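1-deoxy-D-xylulose 5-phosphate reductoisomerase (Moraxella catarrhalis, PDB 4ZQG) catalyses the NAD(P)H-dependent conversion of 1-deoxy-D-xylulose 5-phosphate to 2-C-methyl-D-erythritol 4-phosphate in the MEP pathway, and is bound here by the inhibitor fosmidomycin. Local coordinates at residues H55-C60 against D79-S84; Q162-A167 against V264-G269. All coordinates share one frame; numbering follows the deposited sequence.

Contact 1: residues H55-C60 against D79-S84; sequences HPVKIC and DTIILS
The carbonyl of Pro56 takes the Thr80 hydroxyl in its own plane: OG1 donates to Pro56 O over 3.2 Å. One residue on, Ile81 N reaches Val57 O (2.9 Å). These bonds lead into the parallel pairing of strands 58-61 and 81-84, two strands of one beta-alpha-beta unit at the edge of the Rossmann-type sheet, with 81-84 an edge strand of the sheet within this chain. Ile59 turns both its N-H and its C=O to strand 81-84 and so bonds the residues on either side of Ile82: its N donates to Ile81 O at 2.8 Å, while its O accepts a bent, weak bond from Leu83 N.

Ile59 and Ile82 face helix 66-75, the connection between the strands. Thr80 CG2, anti to its backbone N, sits 3.9 Å from Ile59 CG2, and the two side chains cross at about a right angle. The same methyl meets Pro56 CG at 4.0 Å and also lies against the carbonyl oxygen of Pro56. On the other face, Cys60 and Leu83 lie under helix 85-93, and the extended Lys58 chain passes Leu83 CD1 to form salt bridges with Glu91 and Asp95. At the C-terminal end of the pairing, Cys60 SG, anti to its backbone N (chi1 178°), comes within 3.7 Å of Ser84 C.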
loop_
_atom_site.group_PDB
_atom_site.type_symbol
_atom_site.label_atom_id
_atom_site.label_comp_id
_atom_site.label_asym_id
_atom_site.label_seq_id
_atom_site.Cartn_x
_atom_site.Cartn_y
_atom_site.Cartn_z
ATOM N N HIS A 55 34.171 -14.338 -8.940
ATOM C CA HIS A 55 34.594 -15.223 -10.061
ATOM C C HIS A 55 33.562 -15.211 -11.181
ATOM O O HIS A 55 32.985 -16.249 -11.497
ATOM C CB HIS A 55 34.858 -16.696 -9.620
ATOM C CG HIS A 55 35.959 -16.867 -8.602
ATOM N ND1 HIS A 55 35.775 -17.546 -7.411
ATOM C CD2 HIS A 55 37.244 -16.433 -8.588
ATOM C CE1 HIS A 55 36.892 -17.519 -6.708
ATOM N NE2 HIS A 55 37.802 -16.849 -7.399
ATOM N N PRO A 56 33.278 -14.023 -11.753
ATOM C CA PRO A 56 32.331 -13.922 -12.840
ATOM C C PRO A 56 32.885 -14.501 -14.121
ATOM O O PRO A 56 34.091 -14.483 -14.328
ATOM C CB PRO A 56 32.197 -12.425 -13.034
ATOM C CG PRO A 56 33.454 -11.871 -12.580
ATOM C CD PRO A 56 33.792 -12.697 -11.383
ATOM N N VAL A 57 32.003 -14.977 -14.987
ATOM C CA VAL A 57 32.415 -15.465 -16.278
ATOM C C VAL A 57 32.942 -14.329 -17.138
ATOM O O VAL A 57 33.886 -14.507 -17.848
ATOM C CB VAL A 57 31.283 -16.255 -16.967
ATOM C CG1 VAL A 57 31.717 -16.750 -18.330
ATOM C CG2 VAL A 57 30.864 -17.426 -16.092
ATOM N N LYS A 58 32.347 -13.150 -17.072
ATOM C CA LYS A 58 32.763 -12.031 -17.926
ATOM C C LYS A 58 32.703 -10.752 -17.158
ATOM O O LYS A 58 31.864 -10.591 -16.286
ATOM C CB LYS A 58 31.822 -11.864 -19.139
ATOM C CG LYS A 58 31.401 -13.144 -19.838
ATOM C CD LYS A 58 30.802 -12.864 -21.220
ATOM C CE LYS A 58 30.524 -14.172 -21.959
ATOM N NZ LYS A 58 29.649 -13.974 -23.133
ATOM N N ILE A 59 33.565 -9.821 -17.502
ATOM C CA ILE A 59 33.436 -8.452 -17.017
ATOM C C ILE A 59 33.774 -7.530 -18.173
ATOM O O ILE A 59 34.366 -7.968 -19.157
ATOM C CB ILE A 59 34.342 -8.143 -15.815
ATOM C CG1 ILE A 59 35.816 -8.210 -16.257
ATOM C CG2 ILE A 59 34.027 -9.089 -14.679
ATOM C CD1 ILE A 59 36.811 -8.204 -15.111
ATOM N N CYS A 60 33.374 -6.269 -18.061
ATOM C CA CYS A 60 33.523 -5.304 -19.122
ATOM C C CYS A 60 33.919 -4.021 -18.489
ATOM O O CYS A 60 33.368 -3.674 -17.447
ATOM C CB CYS A 60 32.177 -5.107 -19.840
ATOM S SG CYS A 60 32.184 -3.879 -21.168
ATOM N N ASP A 79 39.807 -17.074 -14.385
ATOM C CA ASP A 79 39.376 -17.504 -15.726
ATOM C C ASP A 79 38.562 -16.441 -16.470
ATOM O O ASP A 79 38.234 -16.627 -17.640
ATOM C CB ASP A 79 38.510 -18.770 -15.643
ATOM C CG ASP A 79 39.264 -19.978 -15.100
ATOM O OD1 ASP A 79 38.607 -20.868 -14.514
ATOM O OD2 ASP A 79 40.497 -20.051 -15.256
ATOM N N THR A 80 38.250 -15.337 -15.797
ATOM C CA THR A 80 37.320 -14.317 -16.264
ATOM C C THR A 80 37.628 -13.726 -17.648
ATOM O O THR A 80 38.710 -13.196 -17.872
ATOM C CB THR A 80 37.305 -13.144 -15.244
ATOM O OG1 THR A 80 37.180 -13.656 -13.901
ATOM C CG2 THR A 80 36.159 -12.202 -15.509
ATOM N N ILE A 81 36.640 -13.787 -18.553
ATOM C CA ILE A 81 36.702 -13.079 -19.843
ATOM C C ILE A 81 36.531 -11.566 -19.667
ATOM O O ILE A 81 35.593 -11.114 -18.993
ATOM C CB ILE A 81 35.618 -13.563 -20.822
ATOM C CG1 ILE A 81 35.786 -15.043 -21.159
ATOM C CG2 ILE A 81 35.633 -12.693 -22.069
ATOM C CD1 ILE A 81 34.505 -15.781 -21.455
ATOM N N ILE A 82 37.403 -10.779 -20.287
ATOM C CA ILE A 82 37.321 -9.333 -20.168
ATOM C C ILE A 82 36.801 -8.807 -21.479
ATOM O O ILE A 82 37.141 -9.356 -22.530
ATOM C CB ILE A 82 38.671 -8.679 -19.905
ATOM C CG1 ILE A 82 39.273 -9.234 -18.623
ATOM C CG2 ILE A 82 38.526 -7.180 -19.766
ATOM C CD1 ILE A 82 39.990 -10.555 -18.808
ATOM N N LEU A 83 35.970 -7.755 -21.392
ATOM C CA LEU A 83 35.313 -7.137 -22.527
ATOM C C LEU A 83 35.482 -5.636 -22.394
ATOM O O LEU A 83 35.841 -5.152 -21.334
ATOM C CB LEU A 83 33.842 -7.510 -22.533
ATOM C CG LEU A 83 33.473 -8.983 -22.600
ATOM C CD1 LEU A 83 31.961 -9.153 -22.682
ATOM C CD2 LEU A 83 34.104 -9.661 -23.807
ATOM N N SER A 84 35.229 -4.879 -23.448
ATOM C CA SER A 84 35.258 -3.424 -23.305
ATOM C C SER A 84 34.201 -2.713 -24.101
ATOM O O SER A 84 33.639 -3.276 -25.005
ATOM C CB SER A 84 36.622 -2.886 -23.713
ATOM O OG SER A 84 36.817 -3.001 -25.101
#

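Contact 2: residues Q162-A167 against V264-G269; sequences QCLPAA and VEYVDG
Tyr266 closes the contact with one short hydrogen bond: its OH donates to Cys163 O at 2.7 Å. Tyr266 ends strand 260-266, which forms a beta hairpin with strand 271-275 in the mixed sheet of the probable catalytic domain. Cys163 is the first residue beyond helix 155-162, which carries the magnesium ligand Glu156. The bond thus satisfies a buried carbonyl just past the end of that helix. The hydroxyl lies in the carbonyl plane, at a C=O...donor angle of 146°, and the oxygen in turn sits at the edge of the phenol ring, in its plane. CB of Tyr266 points toward the loop, and chi1 (-67°) sets CG anti to the carbonyl carbon. Beside the hydrogen bond, Pro165, at the N-cap position of helix 166-170, meets Tyr266 tip to tip in a van der Waals contact, its CD 3.5 Å from the OH and near the ring plane.

Apolar contacts flank this bond. Val264, two residues earlier in the strand, divides its methyls between two neighbours: CG2 touches Cys163 CB at 3.9 Å, and CG1 meets Leu164 CD2 at 4.2 Å, the leucine and valine side chains crossing at about a right angle. Ile182 of the adjacent strand packs against Leu164, Val264 and Tyr266.

Charged interactions join the site to the dimer interface. Arg293 of the second subunit makes a cation-pi contact with Tyr266 and a salt bridge with Asp268 OD2.

In the main chain, Asp268 belongs to the type I turn from Tyr266 to Gly269, which is closed by the bond from Gly269 N to Tyr266 O, 3.1 Å long.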
loop_
_atom_site.group_PDB
_atom_site.type_symbol
_atom_site.label_atom_id
_atom_site.label_comp_id
_atom_site.label_asym_id
_atom_site.label_seq_id
_atom_site.Cartn_x
_atom_site.Cartn_y
_atom_site.Cartn_z
ATOM N N GLN A 162 4.580 -2.386 -6.631
ATOM C CA GLN A 162 4.122 -3.166 -5.509
ATOM C C GLN A 162 2.661 -2.893 -5.155
ATOM O O GLN A 162 1.978 -3.766 -4.623
ATOM C CB GLN A 162 4.964 -2.855 -4.272
ATOM C CG GLN A 162 6.376 -3.447 -4.258
ATOM C CD GLN A 162 6.946 -3.474 -2.869
ATOM O OE1 GLN A 162 6.364 -4.057 -1.965
ATOM N NE2 GLN A 162 8.081 -2.851 -2.693
ATOM N N CYS A 163 2.203 -1.681 -5.444
ATOM C CA CYS A 163 0.863 -1.272 -5.145
ATOM C C CYS A 163 -0.174 -1.473 -6.297
ATOM O O CYS A 163 -1.284 -0.934 -6.238
ATOM C CB CYS A 163 0.914 0.178 -4.701
ATOM S SG CYS A 163 1.621 0.319 -3.033
ATOM N N LEU A 164 0.170 -2.288 -7.300
ATOM C CA LEU A 164 -0.652 -2.492 -8.488
ATOM C C LEU A 164 -1.133 -3.937 -8.530
ATOM O O LEU A 164 -0.485 -4.833 -8.009
ATOM C CB LEU A 164 0.140 -2.121 -9.748
ATOM C CG LEU A 164 0.204 -0.633 -10.112
ATOM C CD1 LEU A 164 1.110 -0.330 -11.285
ATOM C CD2 LEU A 164 -1.188 -0.116 -10.488
ATOM N N PRO A 165 -2.303 -4.187 -9.115
ATOM C CA PRO A 165 -2.740 -5.573 -9.046
ATOM C C PRO A 165 -1.825 -6.443 -9.898
ATOM O O PRO A 165 -1.122 -5.920 -10.755
ATOM C CB PRO A 165 -4.162 -5.538 -9.616
ATOM C CG PRO A 165 -4.548 -4.124 -9.737
ATOM C CD PRO A 165 -3.335 -3.277 -9.658
ATOM N N ALA A 166 -1.868 -7.752 -9.692
ATOM C CA ALA A 166 -0.956 -8.674 -10.384
ATOM C C ALA A 166 -0.994 -8.561 -11.901
ATOM O O ALA A 166 0.046 -8.356 -12.556
ATOM C CB ALA A 166 -1.271 -10.095 -9.998
ATOM N N ALA A 167 -2.193 -8.687 -12.456
ATOM C CA ALA A 167 -2.411 -8.566 -13.891
ATOM C C ALA A 167 -1.733 -7.349 -14.543
ATOM O O ALA A 167 -1.252 -7.443 -15.696
ATOM C CB ALA A 167 -3.891 -8.558 -14.161
ATOM N N VAL A 264 -0.668 4.742 -5.295
ATOM C CA VAL A 264 -1.603 4.498 -6.338
ATOM C C VAL A 264 -2.999 4.745 -5.812
ATOM O O VAL A 264 -3.457 4.069 -4.909
ATOM C CB VAL A 264 -1.510 3.068 -6.805
ATOM C CG1 VAL A 264 -2.574 2.794 -7.829
ATOM C CG2 VAL A 264 -0.133 2.837 -7.407
ATOM N N GLU A 265 -3.662 5.735 -6.404
ATOM C CA GLU A 265 -5.032 6.102 -6.089
ATOM C C GLU A 265 -6.028 5.346 -6.931
ATOM O O GLU A 265 -5.943 5.390 -8.133
ATOM C CB GLU A 265 -5.215 7.580 -6.360
ATOM C CG GLU A 265 -6.638 8.047 -6.173
ATOM C CD GLU A 265 -6.787 9.534 -6.214
ATOM O OE1 GLU A 265 -5.848 10.261 -6.648
ATOM O OE2 GLU A 265 -7.898 9.962 -5.830
ATOM N N TYR A 266 -6.966 4.668 -6.265
ATOM C CA TYR A 266 -8.070 3.929 -6.880
ATOM C C TYR A 266 -9.422 4.687 -6.823
ATOM O O TYR A 266 -9.606 5.638 -6.065
ATOM C CB TYR A 266 -8.219 2.568 -6.203
ATOM C CG TYR A 266 -7.047 1.630 -6.446
ATOM C CD1 TYR A 266 -7.125 0.629 -7.407
ATOM C CD2 TYR A 266 -5.876 1.741 -5.719
ATOM C CE1 TYR A 266 -6.089 -0.229 -7.628
ATOM C CE2 TYR A 266 -4.822 0.893 -5.943
ATOM C CZ TYR A 266 -4.916 -0.091 -6.904
ATOM O OH TYR A 266 -3.847 -0.950 -7.151
ATOM N N VAL A 267 -10.372 4.229 -7.635
ATOM C CA VAL A 267 -11.631 4.935 -7.834
ATOM C C VAL A 267 -12.552 4.934 -6.642
ATOM O O VAL A 267 -13.356 5.845 -6.519
ATOM C CB VAL A 267 -12.408 4.421 -9.065
ATOM C CG1 VAL A 267 -11.667 4.831 -10.333
ATOM C CG2 VAL A 267 -12.577 2.914 -9.019
ATOM N N ASP A 268 -12.444 3.914 -5.789
ATOM C CA ASP A 268 -13.203 3.827 -4.553
ATOM C C ASP A 268 -12.665 4.663 -3.417
ATOM O O ASP A 268 -13.248 4.670 -2.324
ATOM C CB ASP A 268 -13.342 2.369 -4.071
ATOM C CG ASP A 268 -11.979 1.641 -3.909
ATOM O OD1 ASP A 268 -10.968 2.271 -3.551
ATOM O OD2 ASP A 268 -11.963 0.416 -4.119
ATOM N N GLY A 269 -11.565 5.345 -3.638
ATOM C CA GLY A 269 -10.978 6.208 -2.630
ATOM C C GLY A 269 -9.725 5.665 -1.968
ATOM O O GLY A 269 -9.121 6.364 -1.192
#

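The two contacts lie in different parts of the subunit, their centres about 42 Å apart and their nearest atoms about 28 Å apart, and they share no helix or strand. Contact 1 is partly buried at the margin of the nucleotide-binding domain and joins two neighbouring strands, mainly through main-chain hydrogen bonds; no other protein chain of the assembly touches it. Contact 2 is buried beside the dimer interface and joins an interhelical loop to a strand, with a single side-chain-to-backbone bond and scattered apolar contacts. The difference in buried area, 479 against 194 Å², fits paired strands in the first and a local side-chain meeting in the second.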